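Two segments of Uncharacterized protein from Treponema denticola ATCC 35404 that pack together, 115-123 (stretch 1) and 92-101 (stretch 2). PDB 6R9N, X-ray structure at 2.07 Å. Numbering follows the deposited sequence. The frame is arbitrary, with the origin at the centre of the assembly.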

# COMPACT_ATOMS: atom_id res chain seq x y z
N ILE A 115 4.79 3.68 21.74
CA ILE A 115 3.88 4.45 20.92
C ILE A 115 4.48 4.90 19.60
O ILE A 115 5.71 5.06 19.49
N VAL A 116 3.62 5.10 18.60
CA VAL A 116 4.08 5.57 17.30
C VAL A 116 4.46 7.04 17.45
O VAL A 116 3.64 7.94 17.22
CB VAL A 116 3.02 5.37 16.20
CG1 VAL A 116 3.60 5.75 14.85
CG2 VAL A 116 2.53 3.93 16.19
N ASP A 117 5.69 7.28 17.87
CA ASP A 117 6.23 8.62 18.04
C ASP A 117 7.22 8.91 16.90
O ASP A 117 8.03 8.05 16.54
CB ASP A 117 6.91 8.78 19.39
CG ASP A 117 7.77 10.01 19.47
OD1 ASP A 117 9.01 9.86 19.32
OD2 ASP A 117 7.23 11.12 19.66
N ILE A 118 7.15 10.13 16.36
CA ILE A 118 7.83 10.44 15.11
C ILE A 118 9.34 10.30 15.25
O ILE A 118 10.03 10.09 14.24
CB ILE A 118 7.44 11.85 14.61
CG1 ILE A 118 7.60 11.96 13.09
CG2 ILE A 118 8.28 12.93 15.28
CD1 ILE A 118 6.85 13.13 12.49
N SER A 119 9.87 10.39 16.47
CA SER A 119 11.31 10.21 16.65
C SER A 119 11.76 8.77 16.40
O SER A 119 12.97 8.52 16.41
CB SER A 119 11.73 10.65 18.05
OG SER A 119 11.40 9.66 19.01
N ARG A 120 10.84 7.83 16.23
CA ARG A 120 11.23 6.47 15.88
C ARG A 120 11.47 6.29 14.38
O ARG A 120 12.04 5.26 13.99
CB ARG A 120 10.18 5.46 16.35
CG ARG A 120 9.63 5.69 17.75
CD ARG A 120 10.62 5.29 18.84
NE ARG A 120 11.08 3.91 18.69
CZ ARG A 120 10.72 2.91 19.49
NH1 ARG A 120 9.87 3.09 20.48
NH2 ARG A 120 11.21 1.70 19.27
N MET A 121 11.06 7.24 13.54
CA MET A 121 11.11 7.08 12.08
C MET A 121 12.39 7.61 11.47
O MET A 121 12.81 8.74 11.76
CB MET A 121 9.92 7.81 11.45
CG MET A 121 8.61 7.44 12.08
SD MET A 121 8.32 5.69 11.86
CE MET A 121 7.48 5.73 10.28
N VAL A 122 13.02 6.80 10.62
CA VAL A 122 14.08 7.25 9.73
C VAL A 122 13.53 7.24 8.30
O VAL A 122 13.39 6.16 7.71
CB VAL A 122 15.33 6.37 9.84
CG1 VAL A 122 16.41 6.93 8.91
CG2 VAL A 122 15.81 6.29 11.31
N PRO A 123 13.26 8.40 7.69
CA PRO A 123 12.70 8.40 6.33
C PRO A 123 13.80 8.12 5.32
O PRO A 123 14.86 8.75 5.33
CB PRO A 123 12.15 9.82 6.17
CG PRO A 123 12.26 10.47 7.56
CD PRO A 123 13.39 9.76 8.24
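Stretch 2 (92-101) WLGITKAKIY

Two backbone hydrogen bonds join the stretches: Ile100 N donates to the O of Arg120, the residue just before strand 121-123 (2.6 Å), and Val122 N to Ile100 O (2.8 Å), both nearly straight, so Ile100 is held through its amide and its carbonyl alike. The Arg120 side chain, m at chi1, chi2 and chi3, curls back to gather carbonyls of stretch 2. Arg120 NE and NH2 both donate to Ala98 O (3.0 and 2.9 Å), Arg120 NH2 also donates to Thr96 O (2.9 Å), and Arg120 NH1 makes a weak bond to Leu93 O (3.4 Å). The Ala98 and Thr96 oxygens lie near the guanidinium plane, where its N-H groups point, while Leu93 CD2 covers one face, 3.4 Å from Arg120 NH2.

Stretch 2 leaves a helix at its start, turns through Thr96, Lys97 and Ala98, and runs out as strand 99-101, which lies beside strand 121-123 of stretch 1 in parallel register, the two N-to-C directions 29° apart (signed crossing angle -29°) and the axes 4.6 Å apart at their closest. CA-H...O contacts follow the same seam, with Lys99 CA 3.2 Å from Arg120 O and Tyr101 CA 3.5 Å from Val122 O. Within stretch 2 the turn is braced by Thr96 OG1, which donates to Trp92 O (3.0 Å) and accepts from Ala98 N (3.3 Å).

Side chains alternate across the sheet. Met121 and Ile100 share one face (Met121 SD to Ile100 CB, 4.1 Å); Val122 and Tyr101 share the other, where Val122 CG1 meets Tyr101 CE2 at 3.6 Å and Val122 CB sits almost on the ring normal in a CH-pi contact. Farther out, Leu93 points toward stretch 1, its CD1 3.5 Å from Ile115 O and 4.1 Å from Val116 CG2. In all, the contact buries 606 Å², summed over both stretches.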

# COMPACT_ATOMS: atom_id res chain seq x y z
N TRP A 92 6.18 -4.17 18.22
CA TRP A 92 7.64 -4.09 18.22
C TRP A 92 8.12 -2.83 18.90
O TRP A 92 9.18 -2.84 19.55
CB TRP A 92 8.17 -4.18 16.79
CG TRP A 92 7.88 -5.51 16.16
CD1 TRP A 92 6.91 -5.78 15.22
CD2 TRP A 92 8.52 -6.75 16.44
NE1 TRP A 92 6.93 -7.12 14.90
CE2 TRP A 92 7.91 -7.73 15.64
CE3 TRP A 92 9.56 -7.13 17.30
CZ2 TRP A 92 8.31 -9.06 15.66
CZ3 TRP A 92 9.95 -8.46 17.32
CH2 TRP A 92 9.32 -9.41 16.50
N LEU A 93 7.36 -1.73 18.79
CA LEU A 93 7.76 -0.48 19.43
C LEU A 93 7.74 -0.58 20.94
O LEU A 93 8.46 0.17 21.61
CB LEU A 93 6.86 0.68 18.97
CG LEU A 93 7.04 1.15 17.52
CD1 LEU A 93 6.23 2.42 17.26
CD2 LEU A 93 8.50 1.38 17.19
N GLY A 94 6.96 -1.51 21.50
CA GLY A 94 6.87 -1.62 22.94
C GLY A 94 8.03 -2.35 23.57
O GLY A 94 8.38 -2.07 24.72
N ILE A 95 8.64 -3.29 22.86
CA ILE A 95 9.72 -4.11 23.42
C ILE A 95 11.09 -3.76 22.86
O ILE A 95 12.08 -4.40 23.25
CB ILE A 95 9.45 -5.61 23.25
CG1 ILE A 95 9.29 -5.95 21.77
CG2 ILE A 95 8.22 -6.01 24.04
CD1 ILE A 95 9.32 -7.43 21.55
N THR A 96 11.18 -2.81 21.93
CA THR A 96 12.47 -2.40 21.41
C THR A 96 12.55 -0.88 21.45
O THR A 96 11.53 -0.18 21.47
CB THR A 96 12.70 -2.88 19.96
OG1 THR A 96 11.99 -2.02 19.05
CG2 THR A 96 12.22 -4.30 19.76
N LYS A 97 13.78 -0.38 21.43
CA LYS A 97 14.05 1.03 21.22
C LYS A 97 14.52 1.31 19.80
O LYS A 97 15.21 2.31 19.57
CB LYS A 97 15.08 1.53 22.23
CG LYS A 97 14.55 1.72 23.67
CD LYS A 97 13.21 2.47 23.72
CE LYS A 97 12.04 1.52 24.03
NZ LYS A 97 10.83 2.23 24.55
N ALA A 98 14.18 0.44 18.85
CA ALA A 98 14.69 0.55 17.48
C ALA A 98 14.10 1.76 16.76
O ALA A 98 12.98 2.19 17.04
CB ALA A 98 14.35 -0.71 16.69
N LYS A 99 14.86 2.30 15.82
CA LYS A 99 14.29 3.18 14.81
C LYS A 99 13.69 2.35 13.67
O LYS A 99 14.13 1.22 13.41
CB LYS A 99 15.33 4.15 14.26
CG LYS A 99 15.92 5.08 15.31
CD LYS A 99 15.22 6.42 15.35
N ILE A 100 12.70 2.91 13.00
CA ILE A 100 12.03 2.24 11.90
C ILE A 100 12.37 2.95 10.59
O ILE A 100 12.08 4.13 10.42
CB ILE A 100 10.51 2.20 12.11
CG1 ILE A 100 10.20 1.33 13.32
CG2 ILE A 100 9.83 1.63 10.89
CD1 ILE A 100 8.74 1.18 13.58
N TYR A 101 12.96 2.20 9.67
CA TYR A 101 13.32 2.75 8.37
C TYR A 101 12.19 2.47 7.39
O TYR A 101 11.77 1.31 7.23
CB TYR A 101 14.62 2.14 7.85
CG TYR A 101 15.90 2.67 8.50
CD1 TYR A 101 16.13 2.49 9.86
CD2 TYR A 101 16.87 3.31 7.74
CE1 TYR A 101 17.32 2.97 10.46
CE2 TYR A 101 18.05 3.79 8.32
CZ TYR A 101 18.28 3.61 9.68
OH TYR A 101 19.46 4.09 10.25